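Side-chain contact in ULam111 (Flavobacterium sp., PDB 5WUT), which probably hydrolyses glycosidic bonds of the beta-glucan laminarin, as a glycosyl hydrolase family 16 enzyme with a beta-jelly roll fold: residues A[82-87]-A[173-178]. Sequence-based numbering, arbitrary orientation.
Sequences YGYIEA and DFFVDN
Tyr-84 and Phe-175 meet across parallel strands held apart by strand 161-167, which pairs antiparallel with each and leaves Glu-86 CA 8.7 Å from Phe-175 CA. Contact across such a gap is left to long side chains, and Tyr-84 spans most of it. Its ring extends across Ala-164 and Asp-166 of the intervening strand because chi1 (-167°) swings CG to the side opposite the main-chain nitrogen. The rings of Tyr-84 and Phe-175 meet obliquely, planes at 47°, with Tyr-84 CE2 lying 3.7 Å from Phe-175 CE1. The hydroxyl of Tyr-84 sits over one face of the phenylalanine, yet it gives its proton to a water 2.7 Å from OH. That water, in the plane of the tyrosine ring at its edge, donates in turn to Glu-86 OE1 at 2.7 Å and to Asn-178 OD1 at 2.8 Å. Asn-178 follows Asp-177 in the type I' turn that joins strand 172-176 to strand 179-184. A second water adds a firm bond to Glu-86 OE1, at 2.8 Å, and only a weak one to Asn-178 OD1. Glu-86 OE2 is hydrogen-bonded to the hydroxyl of Tyr-230. Arg-152 of the second subunit packs against Phe-175 and Thr-155 of the second subunit against Asn-178, so the 173-178 side of the contact is itself part of the subunit interface. The example illustrates how water reconciles like-acting groups: Glu-86 OE1 and Asn-178 OD1, both acceptors and 4.2 Å apart, are joined by the first water, which donates to each, while the phenol supplies the proton that completes its three bonds.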
loop_
_atom_site.group_PDB
_atom_site.type_symbol
_atom_site.label_atom_id
_atom_site.label_comp_id
_atom_site.label_asym_id
_atom_site.label_seq_id
_atom_site.Cartn_x
_atom_site.Cartn_y
_atom_site.Cartn_z
ATOM N N TYR A 82 -17.382 13.280 7.900
ATOM C CA TYR A 82 -16.815 13.008 6.576
ATOM C C TYR A 82 -15.514 13.762 6.348
ATOM O O TYR A 82 -15.208 14.745 7.026
ATOM C CB TYR A 82 -17.804 13.343 5.430
ATOM C CG TYR A 82 -19.192 12.760 5.594
ATOM C CD1 TYR A 82 -19.385 11.473 6.071
ATOM C CD2 TYR A 82 -20.318 13.503 5.260
ATOM C CE1 TYR A 82 -20.652 10.952 6.245
ATOM C CE2 TYR A 82 -21.593 12.991 5.420
ATOM C CZ TYR A 82 -21.762 11.718 5.902
ATOM O OH TYR A 82 -23.033 11.219 6.058
ATOM N N GLY A 83 -14.746 13.285 5.378
ATOM C CA GLY A 83 -13.533 13.968 4.983
ATOM C C GLY A 83 -12.408 13.019 4.644
ATOM O O GLY A 83 -12.534 11.805 4.786
ATOM N N TYR A 84 -11.310 13.581 4.168
ATOM C CA TYR A 84 -10.077 12.830 4.045
ATOM C C TYR A 84 -9.258 13.193 5.269
ATOM O O TYR A 84 -8.890 14.351 5.457
ATOM C CB TYR A 84 -9.320 13.152 2.749
ATOM C CG TYR A 84 -8.212 12.140 2.475
ATOM C CD1 TYR A 84 -6.934 12.313 2.998
ATOM C CD2 TYR A 84 -8.460 11.003 1.702
ATOM C CE1 TYR A 84 -5.925 11.369 2.757
ATOM C CE2 TYR A 84 -7.464 10.071 1.443
ATOM C CZ TYR A 84 -6.204 10.258 1.977
ATOM O OH TYR A 84 -5.233 9.310 1.725
ATOM N N ILE A 85 -8.993 12.202 6.106
ATOM C CA ILE A 85 -8.361 12.441 7.398
ATOM C C ILE A 85 -7.037 11.675 7.413
ATOM O O ILE A 85 -7.015 10.481 7.156
ATOM C CB ILE A 85 -9.281 12.014 8.546
ATOM C CG1 ILE A 85 -10.512 12.927 8.615
ATOM C CG2 ILE A 85 -8.525 11.996 9.866
ATOM C CD1 ILE A 85 -11.625 12.386 9.455
ATOM N N GLU A 86 -5.935 12.371 7.670
ATOM C CA GLU A 86 -4.594 11.771 7.540
ATOM C C GLU A 86 -3.707 12.068 8.735
ATOM O O GLU A 86 -3.645 13.218 9.187
ATOM C CB GLU A 86 -3.923 12.296 6.258
ATOM C CG GLU A 86 -2.501 11.789 5.997
ATOM C CD GLU A 86 -1.895 12.477 4.769
ATOM O OE1 GLU A 86 -2.204 12.069 3.626
ATOM O OE2 GLU A 86 -1.138 13.457 4.947
ATOM N N ALA A 87 -3.022 11.039 9.240
ATOM C CA ALA A 87 -2.033 11.213 10.293
ATOM C C ALA A 87 -0.682 10.727 9.814
ATOM O O ALA A 87 -0.592 9.791 9.023
ATOM C CB ALA A 87 -2.437 10.460 11.569
ATOM N N ASP A 173 -12.931 4.398 3.046
ATOM C CA ASP A 173 -11.687 3.901 2.444
ATOM C C ASP A 173 -10.529 4.121 3.410
ATOM O O ASP A 173 -10.432 5.196 4.016
ATOM C CB ASP A 173 -11.352 4.631 1.140
ATOM C CG ASP A 173 -12.233 4.238 -0.034
ATOM O OD1 ASP A 173 -12.412 5.097 -0.919
ATOM O OD2 ASP A 173 -12.715 3.098 -0.120
ATOM N N PHE A 174 -9.641 3.137 3.535
ATOM C CA PHE A 174 -8.479 3.256 4.409
ATOM C C PHE A 174 -7.192 3.210 3.590
ATOM O O PHE A 174 -7.065 2.357 2.701
ATOM C CB PHE A 174 -8.453 2.118 5.441
ATOM C CG PHE A 174 -9.610 2.124 6.421
ATOM C CD1 PHE A 174 -10.879 1.706 6.031
ATOM C CD2 PHE A 174 -9.406 2.481 7.757
ATOM C CE1 PHE A 174 -11.943 1.687 6.953
ATOM C CE2 PHE A 174 -10.449 2.459 8.670
ATOM C CZ PHE A 174 -11.718 2.068 8.270
ATOM N N PHE A 175 -6.253 4.109 3.887
ATOM C CA PHE A 175 -4.996 4.217 3.145
ATOM C C PHE A 175 -3.786 4.167 4.051
ATOM O O PHE A 175 -3.762 4.792 5.111
ATOM C CB PHE A 175 -4.932 5.528 2.337
ATOM C CG PHE A 175 -6.103 5.764 1.434
ATOM C CD1 PHE A 175 -7.295 6.276 1.931
ATOM C CD2 PHE A 175 -6.001 5.533 0.068
ATOM C CE1 PHE A 175 -8.368 6.497 1.098
ATOM C CE2 PHE A 175 -7.059 5.770 -0.776
ATOM C CZ PHE A 175 -8.259 6.254 -0.265
ATOM N N VAL A 176 -2.767 3.428 3.635
ATOM C CA VAL A 176 -1.481 3.521 4.282
ATOM C C VAL A 176 -0.465 3.920 3.236
ATOM O O VAL A 176 -0.414 3.308 2.166
ATOM C CB VAL A 176 -1.087 2.193 4.964
ATOM C CG1 VAL A 176 0.260 2.337 5.668
ATOM C CG2 VAL A 176 -2.161 1.796 5.966
ATOM N N ASP A 177 0.301 4.971 3.524
ATOM C CA ASP A 177 1.246 5.540 2.568
ATOM C C ASP A 177 0.593 5.731 1.207
ATOM O O ASP A 177 1.186 5.441 0.170
ATOM C CB ASP A 177 2.498 4.658 2.462
ATOM C CG ASP A 177 3.296 4.625 3.755
ATOM O OD1 ASP A 177 3.251 5.601 4.526
ATOM O OD2 ASP A 177 3.977 3.625 4.002
ATOM N N ASN A 178 -0.643 6.227 1.252
ATOM C CA ASN A 178 -1.426 6.601 0.071
ATOM C C ASN A 178 -1.887 5.405 -0.750
ATOM O O ASN A 178 -2.394 5.586 -1.856
ATOM C CB ASN A 178 -0.627 7.562 -0.816
ATOM C CG ASN A 178 -0.264 8.848 -0.103
ATOM O OD1 ASN A 178 -1.132 9.534 0.418
ATOM N ND2 ASN A 178 1.023 9.176 -0.073
HETATM O O HOH W 1 -2.770 9.618 2.704
HETATM O O HOH W 2 -0.547 12.643 1.387
#